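Local coordinates for hypothetical protein YfiH (Bacillus licheniformis, PDB 6DZD), which probably acts as a purine nucleoside phosphorylase, splitting adenosine and inosine with phosphate, and may also deaminate adenosine, at residues R8-A11 / L15-E18; N65-A70 / T75-W80; V228-L233 / I243-L248. All coordinates share one frame; numbering follows the deposited sequence.

Contact 1. Residues R8-A11 / L15-E18; sequences RLDA and LLIE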
ATOM      1  N   ARG A   8      -6.543  13.634   1.944  1.00 34.90           N
ATOM      2  CA  ARG A   8      -6.782  14.978   1.441  1.00 37.72           C
ATOM      3  C   ARG A   8      -5.956  15.151   0.176  1.00 37.50           C
ATOM      4  O   ARG A   8      -4.795  14.737   0.132  1.00 35.55           O
ATOM      5  CB  ARG A   8      -6.417  16.052   2.461  1.00 39.34           C
ATOM      6  CG  ARG A   8      -6.901  17.433   2.067  1.00 43.15           C
ATOM      7  CD  ARG A   8      -6.440  18.513   3.042  1.00 45.27           C
ATOM      8  NE  ARG A   8      -5.019  18.836   2.896  1.00 44.44           N
ATOM      9  CZ  ARG A   8      -4.042  18.244   3.579  1.00 41.93           C
ATOM     10  NH1 ARG A   8      -4.330  17.291   4.463  1.00 40.01           N
ATOM     11  NH2 ARG A   8      -2.776  18.601   3.381  1.00 41.66           N
ATOM     12  N   LEU A   9      -6.586  15.708  -0.859  1.00 39.79           N
ATOM     13  CA  LEU A   9      -5.971  15.937  -2.163  1.00 40.28           C
ATOM     14  C   LEU A   9      -5.183  17.244  -2.197  1.00 42.22           C
ATOM     15  O   LEU A   9      -5.774  18.326  -2.169  1.00 45.49           O
ATOM     16  CB  LEU A   9      -7.041  15.925  -3.248  1.00 42.34           C
ATOM     17  CG  LEU A   9      -6.541  15.769  -4.688  1.00 42.64           C
ATOM     18  CD1 LEU A   9      -5.470  14.704  -4.797  1.00 39.51           C
ATOM     19  CD2 LEU A   9      -7.701  15.454  -5.630  1.00 44.49           C
ATOM     20  N   ASP A  10      -3.849  17.148  -2.180  1.00 40.61           N
ATOM     21  CA  ASP A  10      -2.966  18.269  -2.541  1.00 42.58           C
ATOM     22  C   ASP A  10      -2.693  18.119  -4.036  1.00 43.04           C
ATOM     23  O   ASP A  10      -1.702  17.519  -4.452  1.00 41.22           O
ATOM     24  CB  ASP A  10      -1.676  18.255  -1.727  1.00 41.00           C
ATOM     25  CG  ASP A  10      -1.843  18.867  -0.367  1.00 42.03           C
ATOM     26  OD1 ASP A  10      -3.006  19.152  -0.010  1.00 43.64           O
ATOM     27  OD2 ASP A  10      -0.831  19.047   0.352  1.00 41.54           O
ATOM     28  N   ALA A  11      -3.590  18.653  -4.860  1.00 45.87           N
ATOM     29  CA  ALA A  11      -3.508  18.395  -6.288  1.00 46.58           C
ATOM     30  C   ALA A  11      -2.186  18.911  -6.863  1.00 47.18           C
ATOM     31  O   ALA A  11      -1.549  19.796  -6.282  1.00 48.21           O
ATOM     32  CB  ALA A  11      -4.696  19.044  -7.005  1.00 50.26           C
ATOM     33  N   LEU A  15      -2.085  12.591  -2.365  1.00 31.48           N
ATOM     34  CA  LEU A  15      -3.166  12.376  -1.409  1.00 31.31           C
ATOM     35  C   LEU A  15      -2.539  12.171  -0.037  1.00 29.95           C
ATOM     36  O   LEU A  15      -1.701  11.282   0.128  1.00 28.43           O
ATOM     37  CB  LEU A  15      -4.011  11.164  -1.797  1.00 30.76           C
ATOM     38  CG  LEU A  15      -4.998  11.386  -2.934  1.00 32.64           C
ATOM     39  CD1 LEU A  15      -5.382  10.059  -3.549  1.00 32.19           C
ATOM     40  CD2 LEU A  15      -6.205  12.114  -2.392  1.00 34.27           C
ATOM     41  N   LEU A  16      -2.968  12.957   0.951  1.00 30.91           N
ATOM     42  CA  LEU A  16      -2.326  12.979   2.262  1.00 30.26           C
ATOM     43  C   LEU A  16      -3.287  12.575   3.365  1.00 30.23           C
ATOM     44  O   LEU A  16      -4.401  13.101   3.440  1.00 31.83           O
ATOM     45  CB  LEU A  16      -1.774  14.377   2.570  1.00 32.05           C
ATOM     46  CG  LEU A  16      -0.571  14.797   1.724  1.00 32.21           C
ATOM     47  CD1 LEU A  16      -0.179  16.230   1.990  1.00 34.61           C
ATOM     48  CD2 LEU A  16       0.621  13.838   1.976  1.00 30.21           C
ATOM     49  N   ILE A  17      -2.835  11.681   4.243  1.00 28.82           N
ATOM     50  CA  ILE A  17      -3.611  11.286   5.418  1.00 29.00           C
ATOM     51  C   ILE A  17      -3.537  12.396   6.467  1.00 30.69           C
ATOM     52  O   ILE A  17      -2.536  12.543   7.177  1.00 30.57           O
ATOM     53  CB  ILE A  17      -3.127   9.944   5.976  1.00 27.45           C
ATOM     54  CG1 ILE A  17      -3.408   8.857   4.939  1.00 26.53           C
ATOM     55  CG2 ILE A  17      -3.855   9.617   7.260  1.00 27.99           C
ATOM     56  CD1 ILE A  17      -2.535   7.611   5.031  1.00 25.45           C
ATOM     57  N   GLU A  18      -4.641  13.126   6.627  1.00 32.66           N
ATOM     58  CA  GLU A  18      -4.608  14.369   7.391  1.00 35.11           C
ATOM     59  C   GLU A  18      -4.404  14.114   8.880  1.00 35.33           C
ATOM     60  O   GLU A  18      -3.475  14.661   9.488  1.00 36.06           O
ATOM     61  CB  GLU A  18      -5.877  15.174   7.140  1.00 37.75           C
ATOM     62  CG  GLU A  18      -5.677  16.637   7.369  1.00 40.86           C
ATOM     63  CD  GLU A  18      -6.762  17.443   6.733  1.00 43.74           C
ATOM     64  OE1 GLU A  18      -7.637  16.832   6.088  1.00 43.09           O
ATOM     65  OE2 GLU A  18      -6.750  18.685   6.882  1.00 47.07           O
TER

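Contact 2. Residues N65-A70 / T75-W80; sequences NRKKVA and TDLHDW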
ATOM      1  N   ASN A  65      10.010  11.472 -11.204  1.00 20.25           N
ATOM      2  CA  ASN A  65       8.715  11.488 -10.532  1.00 19.40           C
ATOM      3  C   ASN A  65       8.884  11.293  -9.021  1.00 18.86           C
ATOM      4  O   ASN A  65       8.213  11.956  -8.219  1.00 18.69           O
ATOM      5  CB  ASN A  65       7.802  10.394 -11.095  1.00 18.66           C
ATOM      6  CG  ASN A  65       7.499  10.568 -12.555  1.00 18.97           C
ATOM      7  OD1 ASN A  65       7.549  11.671 -13.091  1.00 19.65           O
ATOM      8  ND2 ASN A  65       7.158   9.468 -13.215  1.00 18.47           N
ATOM      9  N   ARG A  66       9.809  10.408  -8.618  1.00 20.19           N
ATOM     10  CA  ARG A  66      10.119  10.241  -7.200  1.00 19.67           C
ATOM     11  C   ARG A  66      10.791  11.486  -6.632  1.00 20.64           C
ATOM     12  O   ARG A  66      10.475  11.920  -5.517  1.00 20.42           O
ATOM     13  CB  ARG A  66      11.005   9.007  -6.987  1.00 19.39           C
ATOM     14  CG  ARG A  66      10.357   7.657  -7.324  1.00 18.43           C
ATOM     15  CD  ARG A  66      11.322   6.513  -7.057  1.00 18.45           C
ATOM     16  NE  ARG A  66      10.810   5.201  -7.453  1.00 17.81           N
ATOM     17  CZ  ARG A  66      11.430   4.044  -7.203  1.00 17.89           C
ATOM     18  NH1 ARG A  66      10.900   2.886  -7.600  1.00 17.53           N
ATOM     19  NH2 ARG A  66      12.587   4.037  -6.554  1.00 18.56           N
ATOM     20  N   LYS A  67      11.713  12.080  -7.395  1.00 21.13           N
ATOM     21  CA  LYS A  67      12.369  13.299  -6.942  1.00 22.05           C
ATOM     22  C   LYS A  67      11.369  14.422  -6.723  1.00 22.24           C
ATOM     23  O   LYS A  67      11.565  15.258  -5.834  1.00 23.54           O
ATOM     24  CB  LYS A  67      13.446  13.712  -7.938  1.00 23.44           C
ATOM     25  CG  LYS A  67      14.838  13.121  -7.636  1.00 24.53           C
ATOM     26  CD  LYS A  67      15.807  13.397  -8.796  1.00 25.84           C
ATOM     27  CE  LYS A  67      17.223  13.617  -8.325  1.00 28.03           C
ATOM     28  NZ  LYS A  67      18.145  13.487  -9.479  1.00 29.06           N
ATOM     29  N   LYS A  68      10.291  14.457  -7.517  1.00 22.90           N
ATOM     30  CA  LYS A  68       9.282  15.496  -7.341  1.00 22.98           C
ATOM     31  C   LYS A  68       8.449  15.242  -6.098  1.00 21.98           C
ATOM     32  O   LYS A  68       8.184  16.173  -5.327  1.00 21.92           O
ATOM     33  CB  LYS A  68       8.376  15.583  -8.565  1.00 23.52           C
ATOM     34  CG  LYS A  68       6.990  16.130  -8.243  1.00 23.26           C
ATOM     35  CD  LYS A  68       6.369  16.830  -9.444  1.00 23.85           C
ATOM     36  CE  LYS A  68       4.977  17.404  -9.158  1.00 23.48           C
ATOM     37  NZ  LYS A  68       4.349  17.937 -10.415  1.00 23.61           N
ATOM     38  N   VAL A  69       8.078  13.982  -5.853  1.00 22.24           N
ATOM     39  CA  VAL A  69       7.295  13.687  -4.660  1.00 21.25           C
ATOM     40  C   VAL A  69       8.118  13.938  -3.405  1.00 20.59           C
ATOM     41  O   VAL A  69       7.635  14.552  -2.448  1.00 20.53           O
ATOM     42  CB  VAL A  69       6.748  12.252  -4.698  1.00 20.50           C
ATOM     43  CG1 VAL A  69       6.061  11.942  -3.380  1.00 19.41           C
ATOM     44  CG2 VAL A  69       5.791  12.087  -5.868  1.00 21.41           C
ATOM     45  N   ALA A  70       9.387  13.527  -3.410  1.00 21.39           N
ATOM     46  CA  ALA A  70      10.247  13.773  -2.259  1.00 21.96           C
ATOM     47  C   ALA A  70      10.358  15.262  -1.960  1.00 23.77           C
ATOM     48  O   ALA A  70      10.383  15.680  -0.793  1.00 24.87           O
ATOM     49  CB  ALA A  70      11.633  13.179  -2.513  1.00 22.43           C
ATOM     50  N   THR A  75      11.622  16.515   1.691  1.00 28.71           N
ATOM     51  CA  THR A  75      12.528  15.459   2.123  1.00 28.59           C
ATOM     52  C   THR A  75      13.554  15.207   1.032  1.00 28.76           C
ATOM     53  O   THR A  75      13.483  15.763  -0.069  1.00 28.72           O
ATOM     54  CB  THR A  75      11.797  14.142   2.437  1.00 26.30           C
ATOM     55  OG1 THR A  75      11.174  13.624   1.243  1.00 24.28           O
ATOM     56  CG2 THR A  75      10.747  14.344   3.522  1.00 26.19           C
ATOM     57  N   ASP A  76      14.509  14.345   1.353  1.00 29.08           N
ATOM     58  CA  ASP A  76      15.523  13.901   0.419  1.00 29.32           C
ATOM     59  C   ASP A  76      15.271  12.455   0.025  1.00 27.11           C
ATOM     60  O   ASP A  76      15.057  11.598   0.891  1.00 26.39           O
ATOM     61  CB  ASP A  76      16.899  14.015   1.055  1.00 31.81           C
ATOM     62  CG  ASP A  76      18.008  14.082   0.037  1.00 32.95           C
ATOM     63  OD1 ASP A  76      17.905  13.405  -1.012  1.00 31.39           O
ATOM     64  OD2 ASP A  76      18.983  14.833   0.293  1.00 35.62           O
ATOM     65  N   LEU A  77      15.388  12.170  -1.275  1.00 26.30           N
ATOM     66  CA  LEU A  77      15.186  10.813  -1.765  1.00 24.49           C
ATOM     67  C   LEU A  77      16.221   9.842  -1.209  1.00 25.23           C
ATOM     68  O   LEU A  77      15.988   8.627  -1.220  1.00 23.90           O
ATOM     69  CB  LEU A  77      15.239  10.813  -3.294  1.00 24.74           C
ATOM     70  CG  LEU A  77      14.579   9.643  -4.022  1.00 23.90           C
ATOM     71  CD1 LEU A  77      13.130   9.512  -3.595  1.00 22.58           C
ATOM     72  CD2 LEU A  77      14.696   9.794  -5.525  1.00 24.75           C
ATOM     73  N   HIS A  78      17.339  10.354  -0.694  1.00 27.55           N
ATOM     74  CA  HIS A  78      18.347   9.513  -0.058  1.00 28.65           C
ATOM     75  C   HIS A  78      17.841   8.853   1.212  1.00 27.94           C
ATOM     76  O   HIS A  78      18.376   7.814   1.609  1.00 28.10           O
ATOM     77  CB  HIS A  78      19.600  10.340   0.250  1.00 31.64           C
ATOM     78  CG  HIS A  78      20.354  10.750  -0.975  1.00 32.70           C
ATOM     79  ND1 HIS A  78      19.944  11.787  -1.786  1.00 32.66           N
ATOM     80  CD2 HIS A  78      21.468  10.237  -1.552  1.00 33.90           C
ATOM     81  CE1 HIS A  78      20.783  11.908  -2.801  1.00 33.75           C
ATOM     82  NE2 HIS A  78      21.719  10.982  -2.679  1.00 34.55           N
ATOM     83  N   ASP A  79      16.836   9.435   1.862  1.00 27.30           N
ATOM     84  CA  ASP A  79      16.280   8.889   3.091  1.00 26.75           C
ATOM     85  C   ASP A  79      15.018   8.061   2.834  1.00 24.16           C
ATOM     86  O   ASP A  79      14.233   7.823   3.763  1.00 23.51           O
ATOM     87  CB  ASP A  79      15.997  10.013   4.087  1.00 28.08           C
ATOM     88  CG  ASP A  79      17.212  10.891   4.341  1.00 30.97           C
ATOM     89  OD1 ASP A  79      18.328  10.353   4.542  1.00 32.29           O
ATOM     90  OD2 ASP A  79      17.041  12.135   4.329  1.00 32.09           O
ATOM     91  N   TRP A  80      14.815   7.611   1.598  1.00 24.59           N
ATOM     92  CA  TRP A  80      13.692   6.761   1.250  1.00 22.60           C
ATOM     93  C   TRP A  80      14.148   5.307   1.086  1.00 22.45           C
ATOM     94  O   TRP A  80      15.310   5.027   0.767  1.00 23.56           O
ATOM     95  CB  TRP A  80      13.024   7.249  -0.037  1.00 22.28           C
ATOM     96  CG  TRP A  80      12.287   8.525   0.121  1.00 22.30           C
ATOM     97  CD1 TRP A  80      12.807   9.731   0.503  1.00 23.49           C
ATOM     98  CD2 TRP A  80      10.885   8.738  -0.091  1.00 21.53           C
ATOM     99  NE1 TRP A  80      11.815  10.677   0.545  1.00 23.36           N
ATOM    100  CE2 TRP A  80      10.625  10.096   0.185  1.00 22.19           C
ATOM    101  CE3 TRP A  80       9.826   7.917  -0.487  1.00 20.72           C
ATOM    102  CZ2 TRP A  80       9.346  10.651   0.081  1.00 21.97           C
ATOM    103  CZ3 TRP A  80       8.552   8.473  -0.595  1.00 20.62           C
ATOM    104  CH2 TRP A  80       8.329   9.830  -0.314  1.00 21.33           C
TER

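Contact 3. Residues V228-L233 / I243-L248; sequences VNRQLL and IEVSSL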
ATOM      1  N   VAL A 228     -11.346  -8.022   3.287  1.00 22.32           N
ATOM      2  CA  VAL A 228     -10.620  -9.123   3.897  1.00 21.87           C
ATOM      3  C   VAL A 228      -9.480  -8.582   4.734  1.00 20.79           C
ATOM      4  O   VAL A 228      -9.202  -9.083   5.829  1.00 20.75           O
ATOM      5  CB  VAL A 228     -10.108 -10.094   2.825  1.00 21.84           C
ATOM      6  CG1 VAL A 228      -9.448 -11.287   3.486  1.00 21.61           C
ATOM      7  CG2 VAL A 228     -11.235 -10.517   1.908  1.00 23.15           C
ATOM      8  N   ASN A 229      -8.788  -7.566   4.227  1.00 21.27           N
ATOM      9  CA  ASN A 229      -7.719  -6.975   5.015  1.00 20.40           C
ATOM     10  C   ASN A 229      -8.268  -6.267   6.250  1.00 20.82           C
ATOM     11  O   ASN A 229      -7.720  -6.418   7.349  1.00 20.67           O
ATOM     12  CB  ASN A 229      -6.888  -6.041   4.147  1.00 19.78           C
ATOM     13  CG  ASN A 229      -5.923  -6.797   3.269  1.00 19.20           C
ATOM     14  OD1 ASN A 229      -4.850  -7.201   3.713  1.00 18.54           O
ATOM     15  ND2 ASN A 229      -6.306  -7.017   2.025  1.00 19.79           N
ATOM     16  N   ARG A 230      -9.360  -5.516   6.109  1.00 21.12           N
ATOM     17  CA  ARG A 230      -9.958  -4.926   7.299  1.00 21.59           C
ATOM     18  C   ARG A 230     -10.328  -6.005   8.306  1.00 21.83           C
ATOM     19  O   ARG A 230     -10.106  -5.843   9.512  1.00 21.94           O
ATOM     20  CB  ARG A 230     -11.176  -4.091   6.937  1.00 22.32           C
ATOM     21  CG  ARG A 230     -11.707  -3.306   8.106  1.00 22.77           C
ATOM     22  CD  ARG A 230     -13.196  -2.988   7.924  1.00 23.69           C
ATOM     23  NE  ARG A 230     -14.029  -4.181   8.024  1.00 24.55           N
ATOM     24  CZ  ARG A 230     -14.364  -4.742   9.184  1.00 25.85           C
ATOM     25  NH1 ARG A 230     -15.121  -5.829   9.215  1.00 27.26           N
ATOM     26  NH2 ARG A 230     -13.930  -4.209  10.320  1.00 25.92           N
ATOM     27  N   GLN A 231     -10.861  -7.125   7.825  1.00 23.45           N
ATOM     28  CA  GLN A 231     -11.186  -8.222   8.724  1.00 23.91           C
ATOM     29  C   GLN A 231      -9.933  -8.762   9.387  1.00 23.14           C
ATOM     30  O   GLN A 231      -9.948  -9.096  10.576  1.00 23.67           O
ATOM     31  CB  GLN A 231     -11.924  -9.326   7.968  1.00 24.56           C
ATOM     32  CG  GLN A 231     -13.381  -9.017   7.682  1.00 26.02           C
ATOM     33  CD  GLN A 231     -14.161 -10.220   7.181  1.00 27.63           C
ATOM     34  OE1 GLN A 231     -13.971 -11.342   7.650  1.00 28.34           O
ATOM     35  NE2 GLN A 231     -15.070  -9.982   6.240  1.00 28.50           N
ATOM     36  N   LEU A 232      -8.822  -8.807   8.650  1.00 24.19           N
ATOM     37  CA  LEU A 232      -7.600  -9.356   9.211  1.00 23.45           C
ATOM     38  C   LEU A 232      -6.993  -8.449  10.273  1.00 23.36           C
ATOM     39  O   LEU A 232      -6.405  -8.950  11.240  1.00 23.28           O
ATOM     40  CB  LEU A 232      -6.599  -9.603   8.097  1.00 22.54           C
ATOM     41  CG  LEU A 232      -6.945 -10.831   7.264  1.00 22.80           C
ATOM     42  CD1 LEU A 232      -6.248 -10.729   5.910  1.00 22.25           C
ATOM     43  CD2 LEU A 232      -6.571 -12.108   8.017  1.00 23.18           C
ATOM     44  N   LEU A 233      -7.160  -7.124  10.133  1.00 22.51           N
ATOM     45  CA  LEU A 233      -6.715  -6.190  11.167  1.00 22.65           C
ATOM     46  C   LEU A 233      -7.534  -6.348  12.444  1.00 23.61           C
ATOM     47  O   LEU A 233      -6.972  -6.421  13.544  1.00 23.73           O
ATOM     48  CB  LEU A 233      -6.803  -4.754  10.652  1.00 22.81           C
ATOM     49  CG  LEU A 233      -5.931  -4.406   9.442  1.00 21.98           C
ATOM     50  CD1 LEU A 233      -6.226  -3.002   8.892  1.00 22.15           C
ATOM     51  CD2 LEU A 233      -4.467  -4.541   9.790  1.00 21.04           C
ATOM     52  N   ILE A 243      -9.766   1.884  12.279  1.00 23.59           N
ATOM     53  CA  ILE A 243      -9.447   1.530  10.897  1.00 22.17           C
ATOM     54  C   ILE A 243     -10.318   2.368   9.958  1.00 22.42           C
ATOM     55  O   ILE A 243     -11.546   2.420  10.109  1.00 24.05           O
ATOM     56  CB  ILE A 243      -9.632   0.022  10.636  1.00 22.53           C
ATOM     57  CG1 ILE A 243      -8.820  -0.790  11.636  1.00 22.54           C
ATOM     58  CG2 ILE A 243      -9.224  -0.345   9.209  1.00 21.98           C
ATOM     59  CD1 ILE A 243      -9.143  -2.253  11.587  1.00 22.97           C
ATOM     60  N   GLU A 244      -9.683   3.023   8.991  1.00 23.85           N
ATOM     61  CA  GLU A 244     -10.401   3.804   7.994  1.00 24.22           C
ATOM     62  C   GLU A 244     -10.073   3.262   6.610  1.00 23.57           C
ATOM     63  O   GLU A 244      -8.899   3.168   6.233  1.00 22.76           O
ATOM     64  CB  GLU A 244     -10.060   5.297   8.107  1.00 24.64           C
ATOM     65  CG  GLU A 244     -10.293   5.922   9.494  1.00 26.36           C
ATOM     66  CD  GLU A 244     -11.730   6.323   9.731  1.00 28.75           C
ATOM     67  OE1 GLU A 244     -12.633   5.751   9.059  1.00 29.06           O
ATOM     68  OE2 GLU A 244     -11.959   7.233  10.576  1.00 30.58           O
ATOM     69  N   VAL A 245     -11.112   2.915   5.858  1.00 20.34           N
ATOM     70  CA  VAL A 245     -10.987   2.327   4.530  1.00 19.86           C
ATOM     71  C   VAL A 245     -11.395   3.362   3.491  1.00 20.17           C
ATOM     72  O   VAL A 245     -12.540   3.816   3.477  1.00 21.65           O
ATOM     73  CB  VAL A 245     -11.848   1.068   4.411  1.00 20.72           C
ATOM     74  CG1 VAL A 245     -11.713   0.480   3.038  1.00 20.55           C
ATOM     75  CG2 VAL A 245     -11.453   0.077   5.513  1.00 20.61           C
ATOM     76  N   SER A 246     -10.463   3.712   2.610  1.00 20.22           N
ATOM     77  CA  SER A 246     -10.761   4.591   1.490  1.00 20.61           C
ATOM     78  C   SER A 246     -11.733   3.909   0.535  1.00 21.68           C
ATOM     79  O   SER A 246     -11.579   2.728   0.216  1.00 21.58           O
ATOM     80  CB  SER A 246      -9.468   4.950   0.761  1.00 19.46           C
ATOM     81  OG  SER A 246      -9.722   5.594  -0.473  1.00 20.00           O
ATOM     82  N   SER A 247     -12.746   4.642   0.088  1.00 22.06           N
ATOM     83  CA  SER A 247     -13.718   4.068  -0.830  1.00 23.28           C
ATOM     84  C   SER A 247     -13.260   4.110  -2.286  1.00 23.25           C
ATOM     85  O   SER A 247     -13.913   3.493  -3.140  1.00 24.22           O
ATOM     86  CB  SER A 247     -15.044   4.799  -0.686  1.00 25.17           C
ATOM     87  OG  SER A 247     -14.833   6.176  -0.917  1.00 25.57           O
ATOM     88  N   LEU A 248     -12.113   4.730  -2.566  1.00 22.13           N
ATOM     89  CA  LEU A 248     -11.679   4.937  -3.940  1.00 22.89           C
ATOM     90  C   LEU A 248     -11.256   3.619  -4.584  1.00 23.57           C
ATOM     91  O   LEU A 248     -10.510   2.830  -4.000  1.00 22.74           O
ATOM     92  CB  LEU A 248     -10.530   5.951  -3.992  1.00 21.73           C
ATOM     93  CG  LEU A 248     -10.892   7.400  -3.604  1.00 21.44           C
ATOM     94  CD1 LEU A 248      -9.653   8.280  -3.597  1.00 20.34           C
ATOM     95  CD2 LEU A 248     -11.969   8.013  -4.491  1.00 23.05           C
TER

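Contact 1. Residues R8-A11 / L15-E18
Arg8 and Leu16 face each other as an antiparallel hydrogen-bonded pair. Arg8 N donates a hydrogen bond to Leu16 O (2.7 Å, 144° at the hydrogen). Leu16 N returns the bond to Arg8 O at 2.7 Å along a straighter path of 162°. The same Arg8 O also meets Leu15 CA in a C-H...O contact of 3.3 Å. The next pair, Leu9 with Leu15, is non-hydrogen-bonded. The two strands form a beta hairpin at the margin of a six-stranded mixed sheet: 7-10 is one of its two outermost strands, and 14-17 is bound on its other side to strand 30-35, Leu15 pairing there with Phe34.

The apolar contact lies on one face, where Leu9 CD1 rests on Leu15 CD2 (3.6 Å), and Leu15 goes on to touch Phe7 and Phe257. On the other face a Leu16 methyl lies beside charged groups: CD1 is 3.8 Å from Arg8 NH2 and also borders the Asp10 carboxylate.

Charges gather on this Leu16 face. With CG anti to the backbone N (chi1 -169°) and a bend at chi3, the Arg8 guanidinium folds in between two acids. Its NH2 forms a salt bridge with Asp10 OD1 at 3.4 Å. NH1 is paired with Glu18 OE2 by a long salt bridge of 3.7 Å; this oxygen lies well out of the guanidinium plane, making the attraction one of charge without a directed N-H.

Contact 2. Residues N65-A70 / T75-W80
Ala70, on the last part of helix 59-72, comes within 5.2 Å of Thr75 (CA to CA), and its carbonyl O takes a hydrogen bond from Thr75 N at 2.9 Å, 157° at the hydrogen. A second bond reaches Ala70 O from Thr75 OG1 (3.0 Å), so one residue grips the carbonyl twice. Chi1 of 63° sets OG1 between the backbone N and carbonyl carbon of Thr75; from there it also accepts from Trp80 NE1 at 3.1 Å, in the plane of the indole. The hydroxyl thus relays between the helix and the start of strand 80-82, closing the helix-loop-strand connection that leads into an edge of the six-stranded sheet that also holds strand 7-10. Within the loop, Asp76 OD1 accepts from both N and ND1 of His78, the first of these bonds making an Asx turn.

The Leu77 methyls meet the helix. CD1 sits over the rim of one Trp80 face, 3.9 Å above the plane, and touches Arg66 CB, while CD2 meets Lys67 CG at 3.9 Å. Ala70 CB lies 4.0 Å from Trp80 NE1. Arg66 touches through CB; its guanidinium bonds to the carbonyls of Gly102 and Ala103 through NH2 and of Thr51 through NE, and makes a cation-pi contact with Phe82.

Contact 3. Residues V228-L233 / I243-L248
Helix 225-236, whose Arg230 and Leu233 pack on Ile243, is also pinned through Lys226 NZ, which two carbonyl oxygens, Ser246 O and Leu248 O, hold to the chain that follows the strand. That chain is shaped by an ST turn, in which Leu248 N donates to Ser246 OG at 3.3 Å.

Between the helix and the strand themselves the meeting is apolar. Ile243 touches both helix residues. Its CD1 presses on Leu233 CB at 3.6 Å and also reaches Leu233 CD1, while the CG2 branch touches Leu233 CD1 and Arg230 CG, each at 4.0 Å. Chi1 of -55° holds CG1 anti to the carbonyl carbon and CG2 anti to the backbone N, so that CD1 reaches Leu233 and CG2 lies between Leu233 and Arg230, about one turn apart.

Arg230 meets Ile243 crosswise, at about a right angle, and uses its methylene part: CG also approaches Val245 CG2, more loosely, at 4.3 Å. Beyond CG the chain bends at chi3, and the guanidinium turns to polar partners, among them Glu227, whose OE2 forms a salt bridge with NH1, and, weakly, Asn240 OD1 with NH2.

The axes of helix 228-233 and strand 243-245 run antiparallel (178°) and 10.1 Å apart, the spacing of a helix laid on a sheet. Strand 243-245 is an outermost strand of a second six-stranded mixed sheet, alongside and parallel to strand 179-182. Leu233 extends the packing inward to Ala180 of that strand, Phe137 of strand 133-139, and Ala160 and Val164 of helix 159-169.

Overall arrangement
The three contacts follow one another along the chain without touching. Contact 1 is a surface contact and contact 2 a buried one, yet they serve opposite margins of the same sheet: strand 7-10 is one outermost strand, and the loop of contact 2 leads into the other, 80-82. Contact 3 belongs to the second six-stranded sheet, on the other side of the chain's centre from contact 2, some 28 Å away between centres. Chemistry follows place: strand pairing, one leucine pair and a salt-bridge network join the hairpin at the surface, a doubly gripped carbonyl and an indole close the loop after a helix, and the partly buried helix-on-sheet contact relies on aliphatic groups.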